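Local coordinates for protein malate dehydrogenase (Plasmodium falciparum, PDB 6Y91) that belongs to the lactate/malate dehydrogenase superfamily and probably interconverts malate and oxaloacetate, with NAD as its redox cofactor, at residues 72-77 with 115-120; 246-251 with 273-278. All blocks are in the same frame, centred on the assembly; numbering follows the deposited sequence.

The two contacts sit in different halves of the subunit, their centres about 18 Å apart and their nearest atoms about 6 Å apart, without touching. In contact 1 every touching residue is buried: two parallel strands of the NAD-binding domain, joined mainly by backbone bonds and packed through apolar side chains, with the cofactor lying across their C-terminal ends. Contact 2 is only partly buried and belongs to an antiparallel sheet of the C-terminal domain; asparagine side chains carry much of it, and residues of other subunits touch it. Helix 230-244 is common to both, covering Val74, Ile115 and Val117 in the first and Ile274 in the second.

Contact 1 (72-77 with 115-120); sequences IIVITA and ICVSNP. With NAD (nicotinamide-adenine-dinucleotide), chain E.
Ile115 takes two of the five hydrogen bonds that join 72-77 to 115-120: its N donates to Ile73 O (2.8 Å), and its O receives Ile75 N at 3.0 Å. Where the second strand ends, Ile75 O is gripped twice, by Val117 N at 2.8 Å and by the longer bond from Ser118 N. The hydroxyl Ser118 OG then donates to Ala77 O (2.9 Å), coming in above the carbonyl plane; with chi1 at -41° it lies beside its own backbone N, within reach of the carbonyl of Ala77. Around these bonds the packing is apolar. Thr76 CG2 rests on Val117 CB at 3.6 Å, the two side chains running side by side, while Val74 CG1 meets Val117 CG2 beneath helix 230-244. On the other face Ile75 CD1 touches Cys116 SG (4.0 Å), covered by helices 92-108 and 121-132. The cofactor closes the C-terminal ends: Asn119 N bonds to NAD O3D, Val117 O accepts a weak bond from the nicotinamide amide, and Ala77 CB lies near the adenine. Two adjacent parallel strands linked through helix 92-108, a beta-alpha-beta unit, and a dinucleotide across their ends are the hallmark of the Rossmann fold.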
ATOM      1  N   ILE A  72      15.261  16.105  -4.272  1.00 30.49           N
ATOM      2  CA  ILE A  72      15.098  16.049  -2.824  1.00 34.88           C
ATOM      3  C   ILE A  72      16.462  15.823  -2.188  1.00 35.75           C
ATOM      4  O   ILE A  72      17.291  15.077  -2.723  1.00 34.74           O
ATOM      5  CB  ILE A  72      14.109  14.934  -2.415  1.00 39.60           C
ATOM      6  CG1 ILE A  72      12.673  15.338  -2.755  1.00 48.68           C
ATOM      7  CG2 ILE A  72      14.237  14.591  -0.934  1.00 45.09           C
ATOM      8  CD1 ILE A  72      12.004  16.190  -1.693  1.00 50.15           C
ATOM      9  N   ILE A  73      16.703  16.480  -1.055  1.00 35.33           N
ATOM     10  CA  ILE A  73      17.923  16.302  -0.278  1.00 24.73           C
ATOM     11  C   ILE A  73      17.546  16.124   1.184  1.00 28.32           C
ATOM     12  O   ILE A  73      16.814  16.948   1.746  1.00 39.07           O
ATOM     13  CB  ILE A  73      18.884  17.489  -0.445  1.00 31.18           C
ATOM     14  CG1 ILE A  73      19.448  17.510  -1.859  1.00 39.07           C
ATOM     15  CG2 ILE A  73      20.010  17.409   0.569  1.00 34.00           C
ATOM     16  CD1 ILE A  73      20.309  18.693  -2.113  1.00 52.88           C
ATOM     17  N   VAL A  74      18.043  15.054   1.796  1.00 28.90           N
ATOM     18  CA  VAL A  74      17.807  14.757   3.203  1.00 31.38           C
ATOM     19  C   VAL A  74      19.169  14.651   3.876  1.00 28.30           C
ATOM     20  O   VAL A  74      19.937  13.721   3.593  1.00 25.43           O
ATOM     21  CB  VAL A  74      16.989  13.474   3.393  1.00 21.09           C
ATOM     22  CG1 VAL A  74      16.911  13.111   4.866  1.00 21.26           C
ATOM     23  CG2 VAL A  74      15.596  13.654   2.809  1.00 20.14           C
ATOM     24  N   ILE A  75      19.470  15.597   4.760  1.00 35.56           N
ATOM     25  CA  ILE A  75      20.787  15.718   5.378  1.00 24.97           C
ATOM     26  C   ILE A  75      20.714  15.174   6.798  1.00 28.68           C
ATOM     27  O   ILE A  75      20.112  15.792   7.682  1.00 41.29           O
ATOM     28  CB  ILE A  75      21.277  17.170   5.371  1.00 23.46           C
ATOM     29  CG1 ILE A  75      21.242  17.730   3.951  1.00 19.39           C
ATOM     30  CG2 ILE A  75      22.680  17.266   5.956  1.00 15.60           C
ATOM     31  CD1 ILE A  75      21.487  19.206   3.883  1.00 21.01           C
ATOM     32  N   THR A  76      21.322  14.008   7.014  1.00 24.75           N
ATOM     33  CA  THR A  76      21.537  13.456   8.344  1.00 23.71           C
ATOM     34  C   THR A  76      23.011  13.407   8.720  1.00 31.43           C
ATOM     35  O   THR A  76      23.350  12.897   9.794  1.00 39.00           O
ATOM     36  CB  THR A  76      20.939  12.045   8.439  1.00 27.22           C
ATOM     37  OG1 THR A  76      21.433  11.246   7.358  1.00 22.08           O
ATOM     38  CG2 THR A  76      19.424  12.100   8.365  1.00 28.96           C
ATOM     39  N   ALA A  77      23.890  13.918   7.860  1.00 33.25           N
ATOM     40  CA  ALA A  77      25.329  13.843   8.078  1.00 37.45           C
ATOM     41  C   ALA A  77      25.738  14.565   9.357  1.00 40.17           C
ATOM     42  O   ALA A  77      25.407  15.736   9.560  1.00 28.13           O
ATOM     43  CB  ALA A  77      26.066  14.436   6.877  1.00 31.07           C
ATOM     44  N   ILE A 115      15.705  19.006   3.203  1.00 31.60           N
ATOM     45  CA  ILE A 115      15.191  18.638   4.519  1.00 28.07           C
ATOM     46  C   ILE A 115      16.391  18.288   5.396  1.00 25.32           C
ATOM     47  O   ILE A 115      16.958  17.197   5.271  1.00 39.62           O
ATOM     48  CB  ILE A 115      14.203  17.466   4.436  1.00 26.04           C
ATOM     49  CG1 ILE A 115      13.027  17.790   3.507  1.00 26.14           C
ATOM     50  CG2 ILE A 115      13.710  17.070   5.828  1.00 20.38           C
ATOM     51  CD1 ILE A 115      12.104  16.600   3.288  1.00 13.08           C
ATOM     52  N   CYS A 116      16.766  19.199   6.296  1.00 22.82           N
ATOM     53  CA  CYS A 116      17.870  18.955   7.220  1.00 26.82           C
ATOM     54  C   CYS A 116      17.372  18.224   8.461  1.00 15.78           C
ATOM     55  O   CYS A 116      16.270  18.495   8.951  1.00 19.71           O
ATOM     56  CB  CYS A 116      18.537  20.279   7.608  1.00 29.55           C
ATOM     57  SG  CYS A 116      19.022  21.305   6.208  1.00 37.88           S
ATOM     58  N   VAL A 117      18.192  17.298   8.971  1.00 20.23           N
ATOM     59  CA  VAL A 117      17.803  16.445  10.094  1.00 29.35           C
ATOM     60  C   VAL A 117      18.844  16.525  11.203  1.00 33.31           C
ATOM     61  O   VAL A 117      18.512  16.423  12.393  1.00 27.01           O
ATOM     62  CB  VAL A 117      17.595  14.981   9.639  1.00 41.36           C
ATOM     63  CG1 VAL A 117      17.021  14.111  10.768  1.00 41.85           C
ATOM     64  CG2 VAL A 117      16.687  14.925   8.411  1.00 47.18           C
ATOM     65  N   SER A 118      20.105  16.708  10.812  1.00 35.94           N
ATOM     66  CA  SER A 118      21.220  16.701  11.760  1.00 23.15           C
ATOM     67  C   SER A 118      20.988  17.701  12.889  1.00 26.17           C
ATOM     68  O   SER A 118      20.473  18.791  12.670  1.00 37.25           O
ATOM     69  CB  SER A 118      22.534  17.021  11.040  1.00 27.75           C
ATOM     70  OG  SER A 118      22.606  16.368   9.783  1.00 26.39           O
ATOM     71  N   ASN A 119      21.322  17.349  14.017  1.00 32.24           N
ATOM     72  CA  ASN A 119      20.980  18.269  15.102  1.00 33.47           C
ATOM     73  C   ASN A 119      22.249  18.976  15.624  1.00 34.89           C
ATOM     74  O   ASN A 119      23.381  18.530  15.370  1.00 44.08           O
ATOM     75  CB  ASN A 119      20.219  17.561  16.264  1.00 44.80           C
ATOM     76  CG  ASN A 119      18.804  17.946  16.381  1.00 55.86           C
ATOM     77  OD1 ASN A 119      18.423  19.122  16.475  1.00 63.70           O
ATOM     78  ND2 ASN A 119      18.015  16.949  16.301  1.00 67.79           N
ATOM     79  N   PRO A 120      22.120  20.057  16.442  1.00 31.96           N
ATOM     80  CA  PRO A 120      20.816  20.621  16.826  1.00 31.16           C
ATOM     81  C   PRO A 120      20.048  21.211  15.600  1.00 35.92           C
ATOM     82  O   PRO A 120      20.576  21.996  14.805  1.00 40.64           O
ATOM     83  CB  PRO A 120      21.169  21.747  17.783  1.00 41.74           C
ATOM     84  CG  PRO A 120      22.590  22.063  17.579  1.00 47.58           C
ATOM     85  CD  PRO A 120      23.249  20.815  17.045  1.00 46.52           C
TER
HETATM   86  PA  NAD E 401      24.170   8.076  12.231  1.00 44.37           P
HETATM   87  O1A NAD E 401      23.734   6.728  12.546  1.00 31.52           O
HETATM   88  O2A NAD E 401      25.416   8.174  12.960  1.00 55.11           O
HETATM   89  O5B NAD E 401      24.384   8.295  10.633  1.00 48.41           O
HETATM   90  C5B NAD E 401      24.984   9.513  10.251  1.00 52.07           C
HETATM   91  C4B NAD E 401      25.919   9.294   9.139  1.00 47.74           C
HETATM   92  O4B NAD E 401      26.547  10.593   8.761  1.00 58.29           O
HETATM   93  C3B NAD E 401      27.016   8.367   9.571  1.00 36.28           C
HETATM   94  O3B NAD E 401      26.951   7.141   8.763  1.00 20.75           O
HETATM   95  C2B NAD E 401      28.268   9.057   9.345  1.00 45.41           C
HETATM   96  O2B NAD E 401      29.229   8.142   8.734  1.00 48.64           O
HETATM   97  C1B NAD E 401      27.921  10.141   8.382  1.00 57.49           C
HETATM   98  N9A NAD E 401      28.840  11.233   8.322  1.00 57.33           N
HETATM   99  C8A NAD E 401      29.686  11.605   9.275  1.00 53.17           C
HETATM  100  N7A NAD E 401      30.301  12.530   8.917  1.00 50.68           N
HETATM  101  C5A NAD E 401      29.963  12.925   7.664  1.00 51.17           C
HETATM  102  C6A NAD E 401      30.394  13.984   6.748  1.00 38.36           C
HETATM  103  N6A NAD E 401      31.435  14.931   7.122  1.00 35.43           N
HETATM  104  N1A NAD E 401      29.762  14.079   5.435  1.00 37.54           N
HETATM  105  C2A NAD E 401      28.809  13.150   5.176  1.00 47.94           C
HETATM  106  N3A NAD E 401      28.444  12.243   5.969  1.00 50.97           N
HETATM  107  C4A NAD E 401      28.890  12.079   7.053  1.00 55.59           C
HETATM  108  O3  NAD E 401      23.095   9.209  12.732  1.00 55.51           O
HETATM  109  PN  NAD E 401      21.438   9.095  12.604  1.00 51.94           P
HETATM  110  O1N NAD E 401      21.001   8.730  11.248  1.00 41.17           O
HETATM  111  O2N NAD E 401      20.872   8.035  13.434  1.00 44.74           O
HETATM  112  O5D NAD E 401      20.838  10.604  12.962  1.00 45.29           O
HETATM  113  C5D NAD E 401      21.105  11.630  12.014  1.00 45.35           C
HETATM  114  C4D NAD E 401      20.939  12.984  12.565  1.00 45.04           C
HETATM  115  O4D NAD E 401      19.505  13.302  12.860  1.00 37.84           O
HETATM  116  C3D NAD E 401      21.670  12.968  13.899  1.00 43.60           C
HETATM  117  O3D NAD E 401      22.254  14.239  14.230  1.00 28.45           O
HETATM  118  C2D NAD E 401      20.621  12.704  14.844  1.00 41.14           C
HETATM  119  O2D NAD E 401      21.197  12.932  16.128  1.00 30.92           O
HETATM  120  C1D NAD E 401      19.520  13.654  14.338  1.00 38.18           C
HETATM  121  N1N NAD E 401      18.344  13.542  14.869  1.00 48.09           N
HETATM  122  C2N NAD E 401      17.420  14.550  14.533  1.00 48.47           C
HETATM  123  C3N NAD E 401      15.918  14.482  15.026  1.00 39.65           C
HETATM  124  C7N NAD E 401      14.938  15.607  14.603  1.00 47.13           C
HETATM  125  O7N NAD E 401      13.853  15.710  15.083  1.00 56.15           O
HETATM  126  N7N NAD E 401      15.383  16.566  13.578  1.00 43.07           N
HETATM  127  C4N NAD E 401      15.522  13.418  15.804  1.00 44.33           C
HETATM  128  C5N NAD E 401      16.410  12.343  15.977  1.00 41.40           C
HETATM  129  C6N NAD E 401      17.866  12.387  15.401  1.00 46.03           C

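Contact 2 (246-251 with 273-278); sequences NENNLF and KINNKG
Lys273, Asn248 and Asn246 have the most surface buried here, and each is held differently. The Lys273 chain runs out extended, its CG packed 3.6 Å from Leu250 CD1, and its CA-H points at Asn249 O. That same carbonyl accepts a long backbone bond from Ile274 N (3.3 Å). Asn248 uses its side chain: OD1 receives Asn275 ND2 at 2.6 Å, almost straight, in the plane of the donor amide, with the two amides turned 75° to each other. The Asn275 amide is fixed from its other end too, for its OD1 accepts Lys277 N in an Asx turn and also bonds to His280. Asn246, the positive-phi residue of the Schellman motif that ends helix 230-244, has CG anti to its N (chi1 -161°), and its OD1 reaches Asn276 N at 2.9 Å. Its amide stacks nearly parallel on that of Asn276, so Asn276, at the surface, is held through its backbone N and by amide stacking. On the inner side Ile274 CD1 meets Phe251 CD2 at 3.5 Å. Leu250 and Lys273 pack instead on Val187 and Val161 of a second subunit. Strands 249-258 and 270-275 are neighbours in an antiparallel sheet, with Ile274 against Met239 and Tyr243 of helix 230-244, and Ser242 OG of that helix bonded to Ile274 O and Asn249 N.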
ATOM      1  N   ASN A 246       2.785  17.795  -4.630  1.00 36.86           N
ATOM      2  CA  ASN A 246       2.110  19.090  -4.511  1.00 34.82           C
ATOM      3  C   ASN A 246       0.875  18.991  -3.612  1.00 33.39           C
ATOM      4  O   ASN A 246      -0.245  19.330  -3.996  1.00 47.40           O
ATOM      5  CB  ASN A 246       1.743  19.627  -5.899  1.00 34.32           C
ATOM      6  CG  ASN A 246       1.484  21.120  -5.896  1.00 39.99           C
ATOM      7  OD1 ASN A 246       2.119  21.871  -5.159  1.00 36.85           O
ATOM      8  ND2 ASN A 246       0.547  21.560  -6.730  1.00 44.64           N
ATOM      9  N   GLU A 247       1.107  18.515  -2.389  1.00 35.17           N
ATOM     10  CA  GLU A 247       0.021  18.078  -1.519  1.00 38.10           C
ATOM     11  C   GLU A 247      -0.563  19.191  -0.661  1.00 34.44           C
ATOM     12  O   GLU A 247      -1.748  19.122  -0.310  1.00 25.26           O
ATOM     13  CB  GLU A 247       0.505  16.944  -0.610  1.00 41.55           C
ATOM     14  CG  GLU A 247       0.832  15.654  -1.343  1.00 29.60           C
ATOM     15  CD  GLU A 247       0.888  14.457  -0.415  1.00 34.35           C
ATOM     16  OE1 GLU A 247       1.532  14.558   0.648  1.00 35.01           O
ATOM     17  OE2 GLU A 247       0.288  13.413  -0.749  1.00 34.09           O
ATOM     18  N   ASN A 248       0.241  20.190  -0.288  1.00 32.39           N
ATOM     19  CA  ASN A 248      -0.201  21.321   0.532  1.00 47.42           C
ATOM     20  C   ASN A 248      -0.586  20.890   1.946  1.00 51.00           C
ATOM     21  O   ASN A 248      -1.460  21.494   2.569  1.00 54.40           O
ATOM     22  CB  ASN A 248      -1.355  22.088  -0.128  1.00 44.27           C
ATOM     23  CG  ASN A 248      -0.875  23.278  -0.939  1.00 29.24           C
ATOM     24  OD1 ASN A 248       0.155  23.876  -0.634  1.00 22.69           O
ATOM     25  ND2 ASN A 248      -1.623  23.624  -1.978  1.00 29.41           N
ATOM     26  N   ASN A 249       0.055  19.842   2.458  1.00 41.88           N
ATOM     27  CA  ASN A 249      -0.221  19.378   3.810  1.00 38.43           C
ATOM     28  C   ASN A 249       0.341  20.356   4.837  1.00 36.55           C
ATOM     29  O   ASN A 249       1.355  21.022   4.607  1.00 39.89           O
ATOM     30  CB  ASN A 249       0.383  17.991   4.031  1.00 47.01           C
ATOM     31  CG  ASN A 249      -0.632  16.874   3.886  1.00 42.17           C
ATOM     32  OD1 ASN A 249      -1.622  16.817   4.615  1.00 59.17           O
ATOM     33  ND2 ASN A 249      -0.387  15.974   2.939  1.00 32.54           N
ATOM     34  N   LEU A 250      -0.327  20.432   5.985  1.00 39.84           N
ATOM     35  CA  LEU A 250      -0.005  21.402   7.026  1.00 37.03           C
ATOM     36  C   LEU A 250       0.788  20.695   8.124  1.00 50.05           C
ATOM     37  O   LEU A 250       0.248  19.846   8.839  1.00 57.41           O
ATOM     38  CB  LEU A 250      -1.284  22.032   7.579  1.00 42.51           C
ATOM     39  CG  LEU A 250      -1.250  23.448   8.162  1.00 41.29           C
ATOM     40  CD1 LEU A 250      -0.795  24.467   7.127  1.00 27.84           C
ATOM     41  CD2 LEU A 250      -2.621  23.820   8.710  1.00 33.86           C
ATOM     42  N   PHE A 251       2.062  21.054   8.263  1.00 34.30           N
ATOM     43  CA  PHE A 251       2.953  20.488   9.267  1.00 30.06           C
ATOM     44  C   PHE A 251       3.508  21.589  10.157  1.00 36.63           C
ATOM     45  O   PHE A 251       3.383  22.780   9.868  1.00 44.59           O
ATOM     46  CB  PHE A 251       4.157  19.757   8.653  1.00 35.01           C
ATOM     47  CG  PHE A 251       3.839  18.869   7.495  1.00 48.32           C
ATOM     48  CD1 PHE A 251       3.478  17.549   7.697  1.00 54.91           C
ATOM     49  CD2 PHE A 251       3.970  19.335   6.199  1.00 48.64           C
ATOM     50  CE1 PHE A 251       3.218  16.717   6.627  1.00 49.37           C
ATOM     51  CE2 PHE A 251       3.711  18.512   5.126  1.00 52.99           C
ATOM     52  CZ  PHE A 251       3.337  17.199   5.341  1.00 51.20           C
ATOM     53  N   LYS A 273       2.844  25.097   5.257  1.00 32.52           N
ATOM     54  CA  LYS A 273       2.417  24.248   4.150  1.00 47.91           C
ATOM     55  C   LYS A 273       3.630  23.849   3.321  1.00 57.44           C
ATOM     56  O   LYS A 273       4.506  24.675   3.047  1.00 58.36           O
ATOM     57  CB  LYS A 273       1.445  24.985   3.231  1.00 52.40           C
ATOM     58  CG  LYS A 273      -0.004  25.039   3.640  1.00 50.55           C
ATOM     59  CD  LYS A 273      -0.712  26.023   2.723  1.00 50.40           C
ATOM     60  CE  LYS A 273      -1.968  26.571   3.348  1.00 63.98           C
ATOM     61  NZ  LYS A 273      -2.378  27.890   2.780  1.00 61.20           N
ATOM     62  N   ILE A 274       3.680  22.583   2.912  1.00 61.48           N
ATOM     63  CA  ILE A 274       4.684  22.105   1.969  1.00 47.42           C
ATOM     64  C   ILE A 274       3.999  21.770   0.650  1.00 35.86           C
ATOM     65  O   ILE A 274       2.947  21.121   0.634  1.00 36.22           O
ATOM     66  CB  ILE A 274       5.455  20.891   2.520  1.00 35.78           C
ATOM     67  CG1 ILE A 274       6.152  21.258   3.833  1.00 24.03           C
ATOM     68  CG2 ILE A 274       6.478  20.407   1.506  1.00 34.70           C
ATOM     69  CD1 ILE A 274       6.922  20.113   4.452  1.00 19.29           C
ATOM     70  N   ASN A 275       4.611  22.188  -0.455  1.00 44.63           N
ATOM     71  CA  ASN A 275       4.081  21.909  -1.785  1.00 42.92           C
ATOM     72  C   ASN A 275       5.206  22.069  -2.802  1.00 46.57           C
ATOM     73  O   ASN A 275       6.361  22.311  -2.444  1.00 48.19           O
ATOM     74  CB  ASN A 275       2.885  22.810  -2.117  1.00 38.49           C
ATOM     75  CG  ASN A 275       3.218  24.294  -2.054  1.00 35.23           C
ATOM     76  OD1 ASN A 275       4.303  24.726  -2.446  1.00 42.67           O
ATOM     77  ND2 ASN A 275       2.270  25.084  -1.568  1.00 21.53           N
ATOM     78  N   ASN A 276       4.847  21.902  -4.081  1.00 45.23           N
ATOM     79  CA  ASN A 276       5.697  22.157  -5.244  1.00 43.25           C
ATOM     80  C   ASN A 276       6.777  23.203  -5.006  1.00 45.68           C
ATOM     81  O   ASN A 276       7.955  22.964  -5.288  1.00 44.64           O
ATOM     82  CB  ASN A 276       4.845  22.617  -6.430  1.00 35.44           C
ATOM     83  CG  ASN A 276       4.455  21.484  -7.347  1.00 36.75           C
ATOM     84  OD1 ASN A 276       4.849  20.336  -7.139  1.00 44.72           O
ATOM     85  ND2 ASN A 276       3.675  21.799  -8.375  1.00 34.38           N
ATOM     86  N   LYS A 277       6.384  24.363  -4.488  1.00 47.75           N
ATOM     87  CA  LYS A 277       7.274  25.510  -4.405  1.00 39.10           C
ATOM     88  C   LYS A 277       8.004  25.591  -3.073  1.00 38.32           C
ATOM     89  O   LYS A 277       8.782  26.527  -2.865  1.00 35.05           O
ATOM     90  CB  LYS A 277       6.479  26.799  -4.635  1.00 31.39           C
ATOM     91  CG  LYS A 277       5.421  26.685  -5.721  1.00 28.82           C
ATOM     92  CD  LYS A 277       6.004  26.983  -7.088  1.00 41.92           C
ATOM     93  CE  LYS A 277       6.184  28.479  -7.286  1.00 52.09           C
ATOM     94  NZ  LYS A 277       6.719  28.799  -8.637  1.00 63.66           N
ATOM     95  N   GLY A 278       7.783  24.631  -2.181  1.00 40.43           N
ATOM     96  CA  GLY A 278       8.618  24.467  -1.009  1.00 34.96           C
ATOM     97  C   GLY A 278       7.837  24.470   0.289  1.00 40.76           C
ATOM     98  O   GLY A 278       6.740  23.911   0.366  1.00 32.71           O
TER